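Local coordinates for protein nucleocapsid (PDB 4AKL) that binds single- and double-stranded RNA, probably takes part in packaging the viral genome, and displays sequence-non-specific endonuclease activity on double-stranded DNA, at residues 1-6 / 84-89; 326-331 / 395-400. All blocks are in the same frame, centred on the assembly; numbering follows the deposited sequence.

Contact 1 (1-6 / 84-89)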
loop_
_atom_site.group_PDB
_atom_site.type_symbol
_atom_site.label_atom_id
_atom_site.label_comp_id
_atom_site.label_asym_id
_atom_site.label_seq_id
_atom_site.Cartn_x
_atom_site.Cartn_y
_atom_site.Cartn_z
ATOM N N MET A 1 -17.301 27.207 10.057
ATOM C CA MET A 1 -17.352 26.005 9.140
ATOM C C MET A 1 -16.586 24.760 9.653
ATOM O O MET A 1 -15.373 24.568 9.388
ATOM C CB MET A 1 -16.833 26.381 7.770
ATOM C CG MET A 1 -17.844 27.128 6.932
ATOM S SD MET A 1 -17.022 27.860 5.496
ATOM C CE MET A 1 -16.172 26.411 4.823
ATOM N N GLU A 2 -17.321 23.916 10.367
ATOM C CA GLU A 2 -16.793 22.703 10.936
ATOM C C GLU A 2 -17.125 21.537 10.025
ATOM O O GLU A 2 -17.820 21.684 9.030
ATOM C CB GLU A 2 -17.400 22.456 12.320
ATOM C CG GLU A 2 -17.239 23.611 13.319
ATOM C CD GLU A 2 -18.453 24.504 13.424
ATOM O OE1 GLU A 2 -19.091 24.808 12.378
ATOM O OE2 GLU A 2 -18.766 24.910 14.569
ATOM N N ASN A 3 -16.607 20.378 10.397
ATOM C CA ASN A 3 -16.891 19.114 9.749
ATOM C C ASN A 3 -18.371 18.742 9.922
ATOM O O ASN A 3 -18.794 18.425 11.031
ATOM C CB ASN A 3 -15.987 18.043 10.363
ATOM C CG ASN A 3 -16.041 16.719 9.630
ATOM O OD1 ASN A 3 -16.984 16.441 8.897
ATOM N ND2 ASN A 3 -15.005 15.864 9.856
ATOM N N LYS A 4 -19.139 18.774 8.824
ATOM C CA LYS A 4 -20.586 18.499 8.869
ATOM C C LYS A 4 -20.927 16.997 8.910
ATOM O O LYS A 4 -22.054 16.659 9.159
ATOM C CB LYS A 4 -21.321 19.142 7.682
ATOM C CG LYS A 4 -21.117 20.641 7.486
ATOM C CD LYS A 4 -21.591 21.473 8.633
ATOM C CE LYS A 4 -21.362 22.967 8.357
ATOM N NZ LYS A 4 -22.079 23.522 7.108
ATOM N N ILE A 5 -19.950 16.111 8.681
ATOM C CA ILE A 5 -20.187 14.672 8.692
ATOM C C ILE A 5 -20.034 14.170 10.139
ATOM O O ILE A 5 -19.058 13.500 10.477
ATOM C CB ILE A 5 -19.244 13.888 7.721
ATOM C CG1 ILE A 5 -19.089 14.623 6.374
ATOM C CG2 ILE A 5 -19.764 12.426 7.556
ATOM C CD1 ILE A 5 -18.357 13.832 5.266
ATOM N N GLU A 6 -21.035 14.517 10.970
ATOM C CA GLU A 6 -21.080 14.195 12.392
ATOM C C GLU A 6 -21.566 12.774 12.548
ATOM O O GLU A 6 -22.775 12.520 12.679
ATOM C CB GLU A 6 -22.008 15.146 13.161
ATOM C CG GLU A 6 -21.597 16.612 13.126
ATOM C CD GLU A 6 -22.482 17.488 14.027
ATOM O OE1 GLU A 6 -23.576 17.009 14.459
ATOM O OE2 GLU A 6 -22.083 18.652 14.306
ATOM N N SER A 84 -13.673 10.587 6.386
ATOM C CA SER A 84 -13.594 11.990 6.697
ATOM C C SER A 84 -14.546 12.386 7.830
ATOM O O SER A 84 -14.702 13.585 8.092
ATOM C CB SER A 84 -13.988 12.770 5.463
ATOM O OG SER A 84 -12.993 12.712 4.452
ATOM N N SER A 85 -15.207 11.398 8.458
ATOM C CA SER A 85 -16.195 11.641 9.520
ATOM C C SER A 85 -15.570 12.182 10.778
ATOM O O SER A 85 -14.389 11.918 11.055
ATOM C CB SER A 85 -16.969 10.361 9.853
ATOM O OG SER A 85 -16.120 9.336 10.302
ATOM N N THR A 86 -16.351 12.945 11.563
ATOM C CA THR A 86 -15.794 13.529 12.769
ATOM C C THR A 86 -15.152 12.469 13.639
ATOM O O THR A 86 -14.027 12.696 14.178
ATOM C CB THR A 86 -16.785 14.340 13.579
ATOM O OG1 THR A 86 -17.984 13.581 13.793
ATOM C CG2 THR A 86 -17.086 15.737 12.826
ATOM N N GLY A 87 -15.816 11.313 13.742
ATOM C CA GLY A 87 -15.334 10.190 14.591
ATOM C C GLY A 87 -14.024 9.564 14.169
ATOM O O GLY A 87 -13.108 9.332 14.996
ATOM N N ILE A 88 -13.913 9.292 12.876
ATOM C CA ILE A 88 -12.681 8.696 12.322
ATOM C C ILE A 88 -11.515 9.735 12.269
ATOM O O ILE A 88 -10.378 9.420 12.598
ATOM C CB ILE A 88 -12.983 8.050 10.965
ATOM C CG1 ILE A 88 -13.930 6.862 11.169
ATOM C CG2 ILE A 88 -11.680 7.679 10.243
ATOM C CD1 ILE A 88 -13.299 5.685 11.916
ATOM N N VAL A 89 -11.805 10.963 11.880
ATOM C CA VAL A 89 -10.791 12.050 11.989
ATOM C C VAL A 89 -10.171 12.163 13.408
ATOM O O VAL A 89 -8.924 12.233 13.539
ATOM C CB VAL A 89 -11.348 13.402 11.475
ATOM C CG1 VAL A 89 -10.448 14.622 11.893
ATOM C CG2 VAL A 89 -11.473 13.354 9.935
#
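Ile5 O is the best-held polar atom here, gripped by one hydrogen bond and one weaker CA-H...O contact. Ile5, the centre of an inverse gamma turn, presents this oxygen to Thr86 N, which donates to it at 3.0 Å and 169°, while Ser85 CA lies 3.5 Å from Ile5 O. Thr86 is the first residue of helix 86-98, so its backbone N-H has no carbonyl of its own helix to serve. The side-chain amide of Asn3 follows. Its ND2 donates an N-H to Ser84 O across 2.9 Å, nearly straight (161°) and close to the planes of both groups. Its OD1 accepts from Ile5 N at 3.0 Å, the donor lying above the carbonyl plane, which closes an Asx turn. With CG anti to the backbone N (chi1 -171°), the carboxamide reaches across to the 84-89 segment, and asparagine suits the place because one flat group both donates and accepts. Thr86 CG2 meets Asn3 CB and CG at 3.5 Å, the two side chains crossing obliquely, while Ile5 CG2 rests on Ser85 CA and CB. The N-terminal segment thus satisfies a buried carbonyl and a helix-start N-H, and the bonds at both ends of the Asn3 amide fix its rotation.

Contact 2 (326-331 / 395-400); sequences TVSQFL and IPVANP
Helix 324-336 packs here against a type I beta turn, Pro396 to Asn399, in the loop that follows helix 385-392; it is a helix-to-turn contact within the largely helical nucleocapsid fold. Along the helix, the first residue to meet the turn is Ser328, which makes the direct polar link. Its OG, anti to the backbone N (chi1 170°), donates to Phe392 O, its main partner, and accepts from Val397 N at 3.1 Å with an angle of 154°. Serine is short enough to bring its hydroxyl to the turn while CB packs against Val397 CG2, and its buried oxygen is satisfied by the backbone of Phe392 and Val397. Gln329 comes next, with CG likewise anti to the backbone N but the chain bent at chi2 (76°), so that the carboxamide meets Pro396 at CB, the two side chains crossing obliquely. OE1 and NE2 lie 3.7 and 3.9 Å from Pro396 CB, and NE2 has a weak bond to Glu333 OE2. Proline suits the place because its CB offers Gln329 a nonpolar surface and its nitrogen has no N-H to satisfy. A water bridges the rest: it donates to Gln329 OE1 at 2.7 Å and accepts from Ala398 N at 3.1 Å.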
loop_
_atom_site.group_PDB
_atom_site.type_symbol
_atom_site.label_atom_id
_atom_site.label_comp_id
_atom_site.label_asym_id
_atom_site.label_seq_id
_atom_site.Cartn_x
_atom_site.Cartn_y
_atom_site.Cartn_z
ATOM N N THR A 326 -10.483 22.422 6.455
ATOM C CA THR A 326 -9.671 23.220 5.490
ATOM C C THR A 326 -8.729 22.345 4.626
ATOM O O THR A 326 -8.406 22.690 3.433
ATOM C CB THR A 326 -8.879 24.328 6.226
ATOM O OG1 THR A 326 -7.791 23.747 6.943
ATOM C CG2 THR A 326 -9.794 25.111 7.218
ATOM N N VAL A 327 -8.266 21.206 5.181
ATOM C CA VAL A 327 -7.460 20.280 4.370
ATOM C C VAL A 327 -8.376 19.669 3.316
ATOM O O VAL A 327 -8.057 19.592 2.139
ATOM C CB VAL A 327 -6.822 19.150 5.202
ATOM C CG1 VAL A 327 -6.074 18.209 4.306
ATOM C CG2 VAL A 327 -5.882 19.722 6.280
ATOM N N SER A 328 -9.534 19.236 3.789
ATOM C CA SER A 328 -10.580 18.701 2.955
ATOM C C SER A 328 -10.965 19.691 1.858
ATOM O O SER A 328 -11.095 19.333 0.701
ATOM C CB SER A 328 -11.776 18.313 3.822
ATOM O OG SER A 328 -12.918 18.000 3.046
ATOM N N GLN A 329 -11.124 20.946 2.217
ATOM C CA GLN A 329 -11.515 21.947 1.232
ATOM C C GLN A 329 -10.413 22.122 0.175
ATOM O O GLN A 329 -10.692 22.169 -1.040
ATOM C CB GLN A 329 -11.810 23.274 1.881
ATOM C CG GLN A 329 -12.595 24.220 0.949
ATOM C CD GLN A 329 -14.030 23.802 0.876
ATOM O OE1 GLN A 329 -14.634 23.444 1.904
ATOM N NE2 GLN A 329 -14.592 23.824 -0.313
ATOM N N PHE A 330 -9.165 22.210 0.646
ATOM C CA PHE A 330 -7.999 22.350 -0.227
ATOM C C PHE A 330 -7.972 21.237 -1.308
ATOM O O PHE A 330 -7.786 21.500 -2.490
ATOM C CB PHE A 330 -6.715 22.298 0.620
ATOM C CG PHE A 330 -5.455 22.606 -0.137
ATOM C CD1 PHE A 330 -4.781 21.629 -0.802
ATOM C CD2 PHE A 330 -4.916 23.892 -0.127
ATOM C CE1 PHE A 330 -3.578 21.933 -1.494
ATOM C CE2 PHE A 330 -3.752 24.185 -0.783
ATOM C CZ PHE A 330 -3.091 23.181 -1.486
ATOM N N LEU A 331 -8.151 19.991 -0.860
ATOM C CA LEU A 331 -8.126 18.850 -1.740
ATOM C C LEU A 331 -9.318 18.808 -2.668
ATOM O O LEU A 331 -9.177 18.407 -3.809
ATOM C CB LEU A 331 -7.994 17.577 -0.939
ATOM C CG LEU A 331 -6.673 17.438 -0.134
ATOM C CD1 LEU A 331 -6.777 16.414 1.027
ATOM C CD2 LEU A 331 -5.475 17.087 -1.074
ATOM N N ILE A 395 -15.339 14.839 -1.043
ATOM C CA ILE A 395 -16.414 15.526 -0.319
ATOM C C ILE A 395 -15.781 16.604 0.583
ATOM O O ILE A 395 -14.988 16.268 1.451
ATOM C CB ILE A 395 -17.185 14.547 0.593
ATOM C CG1 ILE A 395 -17.770 13.323 -0.172
ATOM C CG2 ILE A 395 -18.268 15.251 1.260
ATOM C CD1 ILE A 395 -18.363 12.204 0.749
ATOM N N PRO A 396 -16.088 17.886 0.361
ATOM C CA PRO A 396 -15.594 18.927 1.280
ATOM C C PRO A 396 -16.463 18.916 2.542
ATOM O O PRO A 396 -17.684 19.173 2.476
ATOM C CB PRO A 396 -15.771 20.206 0.497
ATOM C CG PRO A 396 -16.947 19.986 -0.352
ATOM C CD PRO A 396 -17.003 18.459 -0.641
ATOM N N VAL A 397 -15.853 18.605 3.671
ATOM C CA VAL A 397 -16.653 18.292 4.873
ATOM C C VAL A 397 -17.405 19.475 5.453
ATOM O O VAL A 397 -18.385 19.285 6.169
ATOM C CB VAL A 397 -15.806 17.624 5.987
ATOM C CG1 VAL A 397 -15.213 16.306 5.490
ATOM C CG2 VAL A 397 -14.768 18.568 6.495
ATOM N N ALA A 398 -16.953 20.686 5.136
ATOM C CA ALA A 398 -17.633 21.916 5.554
ATOM C C ALA A 398 -18.989 22.112 4.856
ATOM O O ALA A 398 -19.884 22.715 5.427
ATOM C CB ALA A 398 -16.729 23.144 5.303
ATOM N N ASN A 399 -19.118 21.626 3.617
ATOM C CA ASN A 399 -20.388 21.702 2.840
ATOM C C ASN A 399 -20.513 20.457 1.943
ATOM O O ASN A 399 -20.287 20.550 0.751
ATOM C CB ASN A 399 -20.430 22.985 1.988
ATOM C CG ASN A 399 -20.594 24.263 2.826
ATOM O OD1 ASN A 399 -21.652 24.496 3.414
ATOM N ND2 ASN A 399 -19.542 25.107 2.868
ATOM N N PRO A 400 -20.842 19.287 2.519
ATOM C CA PRO A 400 -20.817 18.002 1.800
ATOM C C PRO A 400 -21.564 17.905 0.484
ATOM O O PRO A 400 -21.141 17.141 -0.383
ATOM C CB PRO A 400 -21.463 17.025 2.817
ATOM C CG PRO A 400 -21.109 17.568 4.077
ATOM C CD PRO A 400 -21.184 19.071 3.931
HETATM O O HOH W 1 -14.299 21.342 3.588
#

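How the contacts relate
From the N terminus, residues 1-6 lead into helix 10-24, and contact 1 closes when the chain returns at 84-89, the start of helix 86-98. Contact 2 opens only much later, at 326-331, and closes at 395-400, so the two loops follow in series and neither nest nor cross. In space their centres are about 10 Å apart, and the turn at 395-400 joins them. Lys4 N lies 2.8 Å from Val397 O and Lys4 NZ 2.9 Å from Ala398 O, both probable hydrogen bonds, while Met1 packs on Ala398. Val397 also touches Asn3 and Ser84. Together the contacts tie the N-terminal segment, the 77-83/86-98 helix junction and helix 324-336 around one turn.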